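Local coordinates for protein carboxyl esterase NP (Bacillus subtilis, PDB 4CCW) that hydrolyses carboxylic esters to an alcohol and a carboxylate, as a carboxylesterase of the alpha/beta hydrolase superfamily, at residues Gly42-Ile47 / Asn93-Glu98; Pro56-His61 / Tyr84-Ile89; Trp70-Ala75 / Leu275-Pro280; Leu237-Glu242 / Glu266-Ala271. All coordinates share one frame; numbering follows the deposited sequence.

Contact 1: Gly42-Ile47 / Asn93-Glu98; sequences GQTHVI and NKSIPE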
loop_
_atom_site.group_PDB
_atom_site.type_symbol
_atom_site.label_atom_id
_atom_site.label_comp_id
_atom_site.label_asym_id
_atom_site.label_seq_id
_atom_site.Cartn_x
_atom_site.Cartn_y
_atom_site.Cartn_z
ATOM N N GLY A 42 -17.800 2.508 2.998
ATOM C CA GLY A 42 -18.155 1.915 1.714
ATOM C C GLY A 42 -17.618 0.525 1.479
ATOM O O GLY A 42 -16.854 -0.012 2.295
ATOM N N GLN A 43 -18.026 -0.056 0.353
ATOM C CA GLN A 43 -17.670 -1.435 0.019
ATOM C C GLN A 43 -16.200 -1.548 -0.360
ATOM O O GLN A 43 -15.725 -0.881 -1.287
ATOM C CB GLN A 43 -18.558 -1.974 -1.108
ATOM C CG GLN A 43 -20.053 -1.952 -0.798
ATOM C CD GLN A 43 -20.490 -3.048 0.157
ATOM O OE1 GLN A 43 -19.751 -3.992 0.426
ATOM N NE2 GLN A 43 -21.712 -2.935 0.662
ATOM N N THR A 44 -15.503 -2.432 0.352
ATOM C CA THR A 44 -14.059 -2.549 0.268
ATOM C C THR A 44 -13.678 -3.898 -0.339
ATOM O O THR A 44 -14.084 -4.948 0.152
ATOM C CB THR A 44 -13.447 -2.391 1.674
ATOM O OG1 THR A 44 -13.766 -1.085 2.163
ATOM C CG2 THR A 44 -11.940 -2.552 1.657
ATOM N N HIS A 45 -12.908 -3.848 -1.418
ATOM C CA HIS A 45 -12.524 -5.041 -2.149
ATOM C C HIS A 45 -11.346 -5.714 -1.494
ATOM O O HIS A 45 -10.380 -5.057 -1.081
ATOM C CB HIS A 45 -12.239 -4.680 -3.608
ATOM C CG HIS A 45 -12.074 -5.874 -4.510
ATOM N ND1 HIS A 45 -10.866 -6.358 -4.855
ATOM C CD2 HIS A 45 -13.014 -6.686 -5.129
ATOM C CE1 HIS A 45 -11.028 -7.434 -5.651
ATOM N NE2 HIS A 45 -12.340 -7.629 -5.821
ATOM N N VAL A 46 -11.440 -7.033 -1.358
ATOM C CA VAL A 46 -10.406 -7.836 -0.701
ATOM C C VAL A 46 -10.108 -9.074 -1.538
ATOM O O VAL A 46 -11.019 -9.706 -2.094
ATOM C CB VAL A 46 -10.834 -8.274 0.727
ATOM C CG1 VAL A 46 -9.716 -9.037 1.439
ATOM C CG2 VAL A 46 -11.235 -7.078 1.569
ATOM N N ILE A 47 -8.824 -9.405 -1.628
ATOM C CA ILE A 47 -8.367 -10.662 -2.215
ATOM C C ILE A 47 -7.741 -11.523 -1.104
ATOM O O ILE A 47 -6.758 -11.117 -0.474
ATOM C CB ILE A 47 -7.334 -10.411 -3.328
ATOM C CG1 ILE A 47 -7.885 -9.412 -4.349
ATOM C CG2 ILE A 47 -6.964 -11.717 -4.015
ATOM C CD1 ILE A 47 -6.822 -8.694 -5.142
ATOM N N ASN A 93 -8.830 1.832 -7.554
ATOM C CA ASN A 93 -8.948 0.382 -7.360
ATOM C C ASN A 93 -10.428 -0.016 -7.314
ATOM O O ASN A 93 -11.286 0.752 -7.740
ATOM C CB ASN A 93 -8.208 -0.071 -6.080
ATOM C CG ASN A 93 -8.670 0.674 -4.834
ATOM O OD1 ASN A 93 -9.869 0.868 -4.616
ATOM N ND2 ASN A 93 -7.711 1.093 -4.002
ATOM N N LYS A 94 -10.717 -1.190 -6.759
ATOM C CA LYS A 94 -12.085 -1.729 -6.776
ATOM C C LYS A 94 -12.927 -1.366 -5.543
ATOM O O LYS A 94 -14.129 -1.652 -5.510
ATOM C CB LYS A 94 -12.052 -3.250 -6.962
ATOM C CG LYS A 94 -11.846 -3.740 -8.389
ATOM C CD LYS A 94 -12.221 -5.213 -8.479
ATOM C CE LYS A 94 -12.185 -5.743 -9.903
ATOM N NZ LYS A 94 -12.796 -7.103 -10.004
ATOM N N SER A 95 -12.312 -0.754 -4.529
ATOM C CA SER A 95 -13.087 -0.254 -3.389
ATOM C C SER A 95 -13.943 0.953 -3.766
ATOM O O SER A 95 -13.565 1.755 -4.625
ATOM C CB SER A 95 -12.185 0.059 -2.201
ATOM O OG SER A 95 -11.696 -1.157 -1.680
ATOM N N ILE A 96 -15.124 1.055 -3.163
ATOM C CA ILE A 96 -16.078 2.120 -3.536
ATOM C C ILE A 96 -16.376 3.051 -2.351
ATOM O O ILE A 96 -17.104 2.678 -1.431
ATOM C CB ILE A 96 -17.394 1.558 -4.151
ATOM C CG1 ILE A 96 -17.100 0.526 -5.251
ATOM C CG2 ILE A 96 -18.255 2.683 -4.715
ATOM C CD1 ILE A 96 -18.340 -0.101 -5.860
ATOM N N PRO A 97 -15.807 4.269 -2.373
ATOM C CA PRO A 97 -15.942 5.170 -1.229
ATOM C C PRO A 97 -17.330 5.779 -1.117
ATOM O O PRO A 97 -17.924 6.160 -2.124
ATOM C CB PRO A 97 -14.902 6.256 -1.506
ATOM C CG PRO A 97 -14.742 6.262 -2.984
ATOM C CD PRO A 97 -14.989 4.856 -3.452
ATOM N N GLU A 98 -17.835 5.845 0.110
ATOM C CA GLU A 98 -19.063 6.574 0.413
ATOM C C GLU A 98 -18.834 7.462 1.618
ATOM O O GLU A 98 -18.252 7.018 2.616
ATOM C CB GLU A 98 -20.212 5.617 0.724
ATOM C CG GLU A 98 -20.672 4.754 -0.435
ATOM C CD GLU A 98 -21.873 3.905 -0.067
ATOM O OE1 GLU A 98 -22.991 4.458 0.029
ATOM O OE2 GLU A 98 -21.704 2.684 0.125
HETATM O O HOH W 1 -19.599 1.355 -1.516
#

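Contact 2: Pro56-His61 / Tyr84-Ile89; sequences PLVLLH and YAVDII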
loop_
_atom_site.group_PDB
_atom_site.type_symbol
_atom_site.label_atom_id
_atom_site.label_comp_id
_atom_site.label_asym_id
_atom_site.label_seq_id
_atom_site.Cartn_x
_atom_site.Cartn_y
_atom_site.Cartn_z
ATOM N N PRO A 56 -3.613 -14.367 10.434
ATOM C CA PRO A 56 -3.955 -13.346 9.457
ATOM C C PRO A 56 -2.791 -12.407 9.108
ATOM O O PRO A 56 -1.955 -12.072 9.966
ATOM C CB PRO A 56 -5.113 -12.570 10.118
ATOM C CG PRO A 56 -5.384 -13.251 11.432
ATOM C CD PRO A 56 -4.200 -14.096 11.758
ATOM N N LEU A 57 -2.756 -12.002 7.843
ATOM C CA LEU A 57 -1.831 -10.981 7.352
ATOM C C LEU A 57 -2.578 -10.027 6.438
ATOM O O LEU A 57 -3.281 -10.462 5.517
ATOM C CB LEU A 57 -0.650 -11.621 6.603
ATOM C CG LEU A 57 0.235 -10.719 5.726
ATOM C CD1 LEU A 57 1.057 -9.729 6.560
ATOM C CD2 LEU A 57 1.157 -11.565 4.863
ATOM N N VAL A 58 -2.433 -8.726 6.686
ATOM C CA VAL A 58 -3.137 -7.736 5.880
ATOM C C VAL A 58 -2.123 -6.945 5.030
ATOM O O VAL A 58 -1.105 -6.472 5.540
ATOM C CB VAL A 58 -4.008 -6.790 6.742
ATOM C CG1 VAL A 58 -4.597 -5.665 5.894
ATOM C CG2 VAL A 58 -5.140 -7.551 7.424
ATOM N N LEU A 59 -2.420 -6.831 3.738
ATOM C CA LEU A 59 -1.593 -6.099 2.789
ATOM C C LEU A 59 -2.306 -4.833 2.320
ATOM O O LEU A 59 -3.492 -4.854 1.976
ATOM C CB LEU A 59 -1.262 -6.974 1.572
ATOM C CG LEU A 59 -0.751 -8.402 1.812
ATOM C CD1 LEU A 59 -0.570 -9.144 0.500
ATOM C CD2 LEU A 59 0.537 -8.399 2.615
ATOM N N LEU A 60 -1.561 -3.734 2.305
ATOM C CA LEU A 60 -2.077 -2.453 1.867
ATOM C C LEU A 60 -1.109 -1.907 0.808
ATOM O O LEU A 60 0.025 -1.547 1.112
ATOM C CB LEU A 60 -2.237 -1.489 3.051
ATOM C CG LEU A 60 -3.345 -1.791 4.075
ATOM C CD1 LEU A 60 -3.182 -0.893 5.297
ATOM C CD2 LEU A 60 -4.743 -1.650 3.477
ATOM N N HIS A 61 -1.592 -1.890 -0.433
ATOM C CA HIS A 61 -0.821 -1.554 -1.642
ATOM C C HIS A 61 -0.354 -0.111 -1.727
ATOM O O HIS A 61 -0.812 0.755 -0.968
ATOM C CB HIS A 61 -1.726 -1.820 -2.829
ATOM C CG HIS A 61 -3.000 -1.010 -2.784
ATOM N ND1 HIS A 61 -3.058 0.255 -3.215
ATOM C CD2 HIS A 61 -4.273 -1.320 -2.293
ATOM C CE1 HIS A 61 -4.306 0.739 -3.029
ATOM N NE2 HIS A 61 -5.046 -0.225 -2.468
ATOM N N TYR A 84 -4.795 -11.229 3.439
ATOM C CA TYR A 84 -5.863 -10.411 2.874
ATOM C C TYR A 84 -5.264 -9.169 2.226
ATOM O O TYR A 84 -4.716 -8.303 2.921
ATOM C CB TYR A 84 -6.869 -9.981 3.948
ATOM C CG TYR A 84 -7.534 -11.119 4.690
ATOM C CD1 TYR A 84 -8.603 -11.814 4.130
ATOM C CD2 TYR A 84 -7.094 -11.493 5.960
ATOM C CE1 TYR A 84 -9.213 -12.854 4.820
ATOM C CE2 TYR A 84 -7.690 -12.543 6.653
ATOM C CZ TYR A 84 -8.752 -13.209 6.083
ATOM O OH TYR A 84 -9.351 -14.243 6.774
ATOM N N ALA A 85 -5.384 -9.074 0.906
ATOM C CA ALA A 85 -4.960 -7.868 0.187
ATOM C C ALA A 85 -6.134 -6.914 0.022
ATOM O O ALA A 85 -7.071 -7.181 -0.733
ATOM C CB ALA A 85 -4.348 -8.227 -1.160
ATOM N N VAL A 86 -6.071 -5.797 0.732
ATOM C CA VAL A 86 -7.195 -4.862 0.851
ATOM C C VAL A 86 -7.011 -3.642 -0.059
ATOM O O VAL A 86 -5.976 -2.965 0.016
ATOM C CB VAL A 86 -7.318 -4.374 2.304
ATOM C CG1 VAL A 86 -8.423 -3.333 2.426
ATOM C CG2 VAL A 86 -7.558 -5.559 3.245
ATOM N N ASP A 87 -8.010 -3.349 -0.895
ATOM C CA ASP A 87 -7.963 -2.146 -1.738
ATOM C C ASP A 87 -8.305 -0.927 -0.891
ATOM O O ASP A 87 -9.389 -0.857 -0.314
ATOM C CB ASP A 87 -8.915 -2.237 -2.937
ATOM C CG ASP A 87 -8.325 -2.974 -4.130
ATOM O OD1 ASP A 87 -7.123 -3.295 -4.141
ATOM O OD2 ASP A 87 -9.088 -3.248 -5.086
ATOM N N ILE A 88 -7.362 0.013 -0.796
ATOM C CA ILE A 88 -7.525 1.213 0.033
ATOM C C ILE A 88 -8.683 2.074 -0.456
ATOM O O ILE A 88 -8.747 2.470 -1.630
ATOM C CB ILE A 88 -6.217 2.042 0.126
ATOM C CG1 ILE A 88 -5.109 1.217 0.786
ATOM C CG2 ILE A 88 -6.439 3.343 0.888
ATOM C CD1 ILE A 88 -3.724 1.791 0.546
ATOM N N ILE A 89 -9.593 2.364 0.465
ATOM C CA ILE A 89 -10.778 3.139 0.161
ATOM C C ILE A 89 -10.423 4.541 -0.327
ATOM O O ILE A 89 -9.602 5.229 0.285
ATOM C CB ILE A 89 -11.742 3.184 1.373
ATOM C CG1 ILE A 89 -13.144 3.611 0.939
ATOM C CG2 ILE A 89 -11.190 4.067 2.488
ATOM C CD1 ILE A 89 -14.020 2.459 0.504
HETATM O O HOH W 2 -3.322 -4.417 -0.940
#

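Contact 3: Trp70-Ala75 / Leu275-Pro280; sequences WYPNIA and LSMEQP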
loop_
_atom_site.group_PDB
_atom_site.type_symbol
_atom_site.label_atom_id
_atom_site.label_comp_id
_atom_site.label_asym_id
_atom_site.label_seq_id
_atom_site.Cartn_x
_atom_site.Cartn_y
_atom_site.Cartn_z
ATOM N N TRP A 70 0.625 -7.201 -5.560
ATOM C CA TRP A 70 1.286 -8.195 -4.691
ATOM C C TRP A 70 1.615 -9.520 -5.349
ATOM O O TRP A 70 2.036 -10.470 -4.666
ATOM C CB TRP A 70 0.462 -8.425 -3.430
ATOM C CG TRP A 70 0.269 -7.190 -2.584
ATOM C CD1 TRP A 70 -0.921 -6.539 -2.288
ATOM C CD2 TRP A 70 1.311 -6.424 -1.881
ATOM N NE1 TRP A 70 -0.693 -5.434 -1.496
ATOM C CE2 TRP A 70 0.626 -5.320 -1.205
ATOM C CE3 TRP A 70 2.696 -6.538 -1.758
ATOM C CZ2 TRP A 70 1.316 -4.384 -0.434
ATOM C CZ3 TRP A 70 3.379 -5.587 -0.984
ATOM C CH2 TRP A 70 2.699 -4.535 -0.344
ATOM N N TYR A 71 1.475 -9.600 -6.676
ATOM C CA TYR A 71 1.713 -10.873 -7.383
ATOM C C TYR A 71 3.110 -11.503 -7.199
ATOM O O TYR A 71 3.214 -12.732 -7.236
ATOM C CB TYR A 71 1.308 -10.807 -8.873
ATOM C CG TYR A 71 2.163 -9.902 -9.734
ATOM C CD1 TYR A 71 3.346 -10.362 -10.303
ATOM C CD2 TYR A 71 1.782 -8.578 -9.983
ATOM C CE1 TYR A 71 4.139 -9.531 -11.080
ATOM C CE2 TYR A 71 2.557 -7.743 -10.770
ATOM C CZ TYR A 71 3.735 -8.216 -11.308
ATOM O OH TYR A 71 4.513 -7.392 -12.082
ATOM N N PRO A 72 4.170 -10.686 -6.980
ATOM C CA PRO A 72 5.503 -11.287 -6.809
ATOM C C PRO A 72 5.779 -11.808 -5.401
ATOM O O PRO A 72 6.827 -12.414 -5.160
ATOM C CB PRO A 72 6.462 -10.121 -7.086
ATOM C CG PRO A 72 5.631 -8.996 -7.605
ATOM C CD PRO A 72 4.256 -9.220 -7.076
ATOM N N ASN A 73 4.855 -11.562 -4.484
ATOM C CA ASN A 73 5.116 -11.778 -3.063
ATOM C C ASN A 73 4.135 -12.761 -2.471
ATOM O O ASN A 73 4.415 -13.390 -1.454
ATOM C CB ASN A 73 5.003 -10.459 -2.285
ATOM C CG ASN A 73 5.605 -9.286 -3.025
ATOM O OD1 ASN A 73 4.874 -8.483 -3.620
ATOM N ND2 ASN A 73 6.939 -9.191 -3.024
ATOM N N ILE A 74 2.984 -12.894 -3.118
ATOM C CA ILE A 74 1.856 -13.578 -2.508
ATOM C C ILE A 74 2.045 -15.099 -2.367
ATOM O O ILE A 74 1.537 -15.685 -1.419
ATOM C CB ILE A 74 0.519 -13.227 -3.207
ATOM C CG1 ILE A 74 -0.682 -13.660 -2.347
ATOM C CG2 ILE A 74 0.450 -13.833 -4.605
ATOM C CD1 ILE A 74 -0.824 -12.898 -1.045
ATOM N N ALA A 75 2.786 -15.730 -3.281
ATOM C CA ALA A 75 3.037 -17.185 -3.169
ATOM C C ALA A 75 3.819 -17.535 -1.900
ATOM O O ALA A 75 3.472 -18.492 -1.197
ATOM C CB ALA A 75 3.754 -17.716 -4.401
ATOM N N LEU A 275 10.007 -1.551 -4.048
ATOM C CA LEU A 275 11.016 -2.550 -3.735
ATOM C C LEU A 275 10.496 -3.998 -3.670
ATOM O O LEU A 275 11.237 -4.947 -3.932
ATOM C CB LEU A 275 11.793 -2.139 -2.469
ATOM C CG LEU A 275 11.076 -1.841 -1.157
ATOM C CD1 LEU A 275 10.736 -3.139 -0.445
ATOM C CD2 LEU A 275 11.965 -1.003 -0.244
ATOM N N SER A 276 9.214 -4.151 -3.345
ATOM C CA SER A 276 8.553 -5.461 -3.326
ATOM C C SER A 276 8.490 -6.119 -4.717
ATOM O O SER A 276 8.438 -7.354 -4.831
ATOM C CB SER A 276 7.139 -5.316 -2.741
ATOM O OG SER A 276 6.357 -4.411 -3.508
ATOM N N MET A 277 8.515 -5.292 -5.760
ATOM C CA MET A 277 8.412 -5.751 -7.153
ATOM C C MET A 277 9.785 -5.864 -7.801
ATOM O O MET A 277 9.997 -6.709 -8.684
ATOM C CB MET A 277 7.486 -4.817 -7.971
ATOM C CG MET A 277 6.083 -4.689 -7.379
ATOM S SD MET A 277 4.833 -3.788 -8.308
ATOM C CE MET A 277 4.299 -5.067 -9.442
ATOM N N GLU A 278 10.728 -5.048 -7.332
ATOM C CA GLU A 278 12.104 -5.087 -7.843
ATOM C C GLU A 278 12.958 -6.157 -7.192
ATOM O O GLU A 278 13.793 -6.771 -7.851
ATOM C CB GLU A 278 12.778 -3.732 -7.690
ATOM C CG GLU A 278 12.075 -2.631 -8.463
ATOM C CD GLU A 278 12.394 -1.261 -7.912
ATOM O OE1 GLU A 278 12.574 -1.134 -6.685
ATOM O OE2 GLU A 278 12.478 -0.319 -8.715
ATOM N N GLN A 279 12.768 -6.376 -5.897
ATOM C CA GLN A 279 13.571 -7.375 -5.219
ATOM C C GLN A 279 12.691 -8.355 -4.434
ATOM O O GLN A 279 12.825 -8.468 -3.220
ATOM C CB GLN A 279 14.667 -6.709 -4.357
ATOM C CG GLN A 279 15.758 -5.973 -5.163
ATOM C CD GLN A 279 16.698 -6.899 -5.938
ATOM O OE1 GLN A 279 16.885 -8.048 -5.571
ATOM N NE2 GLN A 279 17.304 -6.386 -7.011
ATOM N N PRO A 280 11.786 -9.081 -5.136
ATOM C CA PRO A 280 10.846 -9.942 -4.401
ATOM C C PRO A 280 11.514 -11.076 -3.620
ATOM O O PRO A 280 11.090 -11.360 -2.508
ATOM C CB PRO A 280 9.941 -10.515 -5.503
ATOM C CG PRO A 280 10.760 -10.425 -6.744
ATOM C CD PRO A 280 11.558 -9.161 -6.593
HETATM O O HOH W 3 4.790 -6.133 -4.899
#

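Contact 4: Leu237-Glu242 / Glu266-Ala271; sequences LLLLGE and EVIKNA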
loop_
_atom_site.group_PDB
_atom_site.type_symbol
_atom_site.label_atom_id
_atom_site.label_comp_id
_atom_site.label_asym_id
_atom_site.label_seq_id
_atom_site.Cartn_x
_atom_site.Cartn_y
_atom_site.Cartn_z
ATOM N N LEU A 237 9.149 -3.171 11.019
ATOM C CA LEU A 237 10.254 -3.401 10.108
ATOM C C LEU A 237 10.089 -2.338 9.052
ATOM O O LEU A 237 9.067 -2.288 8.382
ATOM C CB LEU A 237 10.200 -4.800 9.471
ATOM C CG LEU A 237 11.150 -5.062 8.288
ATOM C CD1 LEU A 237 12.577 -5.288 8.781
ATOM C CD2 LEU A 237 10.691 -6.283 7.498
ATOM N N LEU A 238 11.097 -1.493 8.899
ATOM C CA LEU A 238 11.077 -0.462 7.871
ATOM C C LEU A 238 12.057 -0.817 6.772
ATOM O O LEU A 238 13.249 -0.895 7.021
ATOM C CB LEU A 238 11.403 0.919 8.465
ATOM C CG LEU A 238 11.579 2.074 7.466
ATOM C CD1 LEU A 238 10.254 2.358 6.741
ATOM C CD2 LEU A 238 12.045 3.348 8.190
ATOM N N LEU A 239 11.536 -1.074 5.571
ATOM C CA LEU A 239 12.354 -1.303 4.387
ATOM C C LEU A 239 12.257 -0.141 3.427
ATOM O O LEU A 239 11.152 0.298 3.077
ATOM C CB LEU A 239 11.927 -2.576 3.648
ATOM C CG LEU A 239 11.951 -3.890 4.416
ATOM C CD1 LEU A 239 11.615 -5.051 3.483
ATOM C CD2 LEU A 239 13.299 -4.132 5.103
ATOM N N LEU A 240 13.422 0.343 3.005
ATOM C CA LEU A 240 13.538 1.450 2.066
ATOM C C LEU A 240 14.484 1.005 0.960
ATOM O O LEU A 240 15.300 0.111 1.173
ATOM C CB LEU A 240 14.099 2.686 2.778
ATOM C CG LEU A 240 13.248 3.265 3.912
ATOM C CD1 LEU A 240 14.119 3.877 5.009
ATOM C CD2 LEU A 240 12.255 4.275 3.320
ATOM N N GLY A 241 14.365 1.610 -0.217
ATOM C CA GLY A 241 15.218 1.247 -1.362
ATOM C C GLY A 241 16.307 2.273 -1.626
ATOM O O GLY A 241 16.054 3.471 -1.565
ATOM N N GLU A 242 17.528 1.813 -1.925
ATOM C CA GLU A 242 18.643 2.739 -2.179
ATOM C C GLU A 242 18.340 3.740 -3.293
ATOM O O GLU A 242 18.802 4.878 -3.244
ATOM C CB GLU A 242 19.972 1.991 -2.456
ATOM C CG GLU A 242 20.027 1.229 -3.772
ATOM C CD GLU A 242 21.426 0.716 -4.144
ATOM O OE1 GLU A 242 22.427 1.452 -4.030
ATOM O OE2 GLU A 242 21.530 -0.438 -4.575
ATOM N N GLU A 266 16.182 -0.769 7.353
ATOM C CA GLU A 266 17.300 -0.948 6.422
ATOM C C GLU A 266 17.009 -0.371 5.053
ATOM O O GLU A 266 15.850 -0.294 4.625
ATOM C CB GLU A 266 17.726 -2.425 6.307
ATOM C CG GLU A 266 16.691 -3.326 5.660
ATOM C CD GLU A 266 17.150 -4.768 5.570
ATOM O OE1 GLU A 266 17.271 -5.426 6.632
ATOM O OE2 GLU A 266 17.414 -5.235 4.440
ATOM N N VAL A 267 18.087 0.051 4.391
ATOM C CA VAL A 267 18.040 0.507 3.010
ATOM C C VAL A 267 18.570 -0.635 2.162
ATOM O O VAL A 267 19.715 -1.057 2.320
ATOM C CB VAL A 267 18.888 1.768 2.780
ATOM C CG1 VAL A 267 18.928 2.118 1.290
ATOM C CG2 VAL A 267 18.328 2.938 3.570
ATOM N N ILE A 268 17.718 -1.127 1.273
ATOM C CA ILE A 268 17.980 -2.313 0.467
ATOM C C ILE A 268 18.712 -1.977 -0.828
ATOM O O ILE A 268 18.438 -0.965 -1.458
ATOM C CB ILE A 268 16.660 -3.040 0.155
ATOM C CG1 ILE A 268 16.134 -3.693 1.429
ATOM C CG2 ILE A 268 16.835 -4.075 -0.956
ATOM C CD1 ILE A 268 14.680 -4.087 1.351
ATOM N N LYS A 269 19.633 -2.852 -1.221
ATOM C CA LYS A 269 20.411 -2.645 -2.444
ATOM C C LYS A 269 19.587 -2.933 -3.695
ATOM O O LYS A 269 18.672 -3.763 -3.671
ATOM C CB LYS A 269 21.687 -3.504 -2.431
ATOM C CG LYS A 269 22.698 -3.120 -1.355
ATOM C CD LYS A 269 22.871 -1.611 -1.230
ATOM C CE LYS A 269 24.150 -1.242 -0.483
ATOM N NZ LYS A 269 24.126 -1.569 0.977
ATOM N N ASN A 270 19.900 -2.219 -4.772
ATOM C CA ASN A 270 19.364 -2.532 -6.099
ATOM C C ASN A 270 17.841 -2.495 -6.141
ATOM O O ASN A 270 17.204 -3.294 -6.836
ATOM C CB ASN A 270 19.885 -3.903 -6.581
ATOM C CG ASN A 270 21.401 -3.974 -6.648
ATOM O OD1 ASN A 270 22.023 -4.936 -6.152
ATOM N ND2 ASN A 270 22.012 -2.972 -7.283
ATOM N N ALA A 271 17.259 -1.567 -5.380
ATOM C CA ALA A 271 15.817 -1.380 -5.366
ATOM C C ALA A 271 15.515 0.075 -5.044
ATOM O O ALA A 271 16.314 0.766 -4.432
ATOM C CB ALA A 271 15.161 -2.293 -4.332
#

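Contact 1: Gly42-Ile47 / Asn93-Glu98
The aliphatic chain of K94 lies along one face of the imidazole of H45. K94 CD sits 3.7 Å from the centroid of the H45 ring and 13° off its normal, a CH-pi contact. K94 CB touches the same face at H45 CG, 3.6 Å away. The H45 ring reaches the lysine because its CG is anti to the backbone N (chi1 -170°). S95 OG accepts from the backbone N of H45 at 3.0 Å, and it also bonds to the carbonyl O of D87. Next along the chain, I96 N gives a nearly straight bond of 2.8 Å to Q43 O. Water 1 joins Q43 N, I96 O and E98 OE2. N93 OD1 accepts from S95 N in an Asx turn, which helps to place the serine. An alanine in place of H45 would probably open a gap beside K94 and leave its chain freer to move. Beyond strand 82-86 the chain runs antiparallel beside strand 42-49 as the short, weakly bonded strand 96-97, and S95 ties it to H45 and to the loop at D87. K94 reaches helix 12-24, where its NZ bonds to N22. Y36 of strand 32-39 meets the H45 ring edge-to-face.

Contact 2: Pro56-His61 / Tyr84-Ile89
Strands 56-60 and 84-86 pair in parallel, their axes 26° apart, with V58 opposite Y84 and L59 opposite A85. Three backbone bonds hold them. Y84 N donates to L57 O at 2.7 Å, L59 N donates to Y84 O, and V86 N donates to L59 O. Beyond the strands a side chain takes over the pairing. H61 NE2 accepts a nearly straight bond from the backbone N of I88 at 2.9 Å. The donor lies somewhat out of the imidazole plane, tilted by 20°. H61 CG stands between its own backbone N and carbonyl carbon (chi1 59°), which brings NE2 within bonding distance of I88 N. I88 CD1 covers one face of this ring at 3.9 Å from the centroid, a CH-pi contact. As NE2 is the acceptor here, the ring's proton is probably on ND1. On the face of V58, L60 and V86, V58 CG1 meets V86 CG2 at 4.0 Å. L60 CD2 packs on V86 CB and on I88 CG1. On the other face L59 CD1 lies 4.2 Å from A85 CB. The pair belongs to a beta-alpha-beta unit whose helix is 74-80. Helix 104-118 packs on the valine face through L111 and W110. Strand 123-128 flanks 56-60, and strand 42-49 flanks 82-86.

Contact 3: Trp70-Ala75 / Leu275-Pro280
The approach to helix 74-80 meets the short helix 275-278, which follows H273, the likely proton acceptor of the active site. N73 carries the polar link. Its ND2 donates to the carbonyl O of S276 at 3.0 Å, with an N-H...O angle of 165°. The acceptor lies close to the plane of the N73 amide. ND2 also bonds to OD1 of N284. The other end of the amide is held through water 3, which donates to N73 OD1 at 2.7 Å and accepts from S276 OG. Apolar contacts lie around this link. M277 turns at its last torsion (chi3 82°), and its CE comes to 3.5 Å from Y71 CE2. The tyrosine and methionine side chains cross at about a right angle. The hydroxyl of Y71 bonds to the backbone N of H193. P72 CB rests on P280 CB at 3.8 Å, and P72 CG lies 4.3 Å from M277 CG. An alanine in place of N73 would probably leave S276 O without this donor and water 3 without the amide oxygen it donates to. The chemistry is that of a buried amide used at both ends. With ND2 gripped by two acceptors and OD1 by a water, the amide is probably fixed against a flip. It ties a backbone carbonyl and a serine hydroxyl of helix 275-278 to the 70-75 segment.

Contact 4: Leu237-Glu242 / Glu266-Ala271
L239 and E266 lie side by side on one face of the paired strands and point the same way. L239 CD2 touches the aliphatic E266 CG at 3.5 Å. E266 CG stands between its own backbone N and carbonyl carbon (chi1 67°), which sets it against L239 CD2. The extended chain beyond carries the carboxylate to a salt bridge with R286 and a hydrogen bond with Y282. I268 crosses L239 obliquely on the same face, with its CD1 3.9 Å from L239 CD1. On the other face L240 CB faces V267 CG2 at 4.3 Å. V267 CG1 packs near the backbone of E242, 3.5 Å from its N. Farther along, the E242 and K269 side chains cross at about a right angle. E242 OE2 accepts from N270 N at a modelled 2.4 Å, too short to trust. Beneath these groups the backbones pair in parallel. E266 N bonds to L238 O, L240 N to E266 O, and I268 N to L240 O at 2.7 Å. E242 N donates to I268 O. G241 leaves room for the returning chain: a CB there would clash with A271 O. Strands 236-241 and 263-268 with the connecting helix 249-259 form a beta-alpha-beta unit; the helix packs on L240 and V267. Helix 280-291 packs on the opposite face through Y282, which touches I268. Strand 146-152 lies on the other side of 236-241.

In the fold
Contacts 1, 2 and 4 belong to one mixed sheet. Contacts 1 and 2 touch: I47 O lies 2.8 Å from A85 N, and S95 OG lies 2.7 Å from D87 O. Contact 4 is far from contact 1, with centres about 30 Å apart on opposite sides of the chain's centre. Contact 3 bridges the interval. Its W70 packs on L59 and A85 of contact 2, and its L275 packs on L240 and G241 of contact 4. Q279 NE2 also lies 3.1 Å from N270 O. The likely proton acceptor H273 follows contact 4 and precedes 275-280. Its side chain is about 10 Å from that of H61 and about 9 Å from that of S276. Bound (2-hydroxyethoxy)acetic acid lies about 8 Å from the H61 side chain.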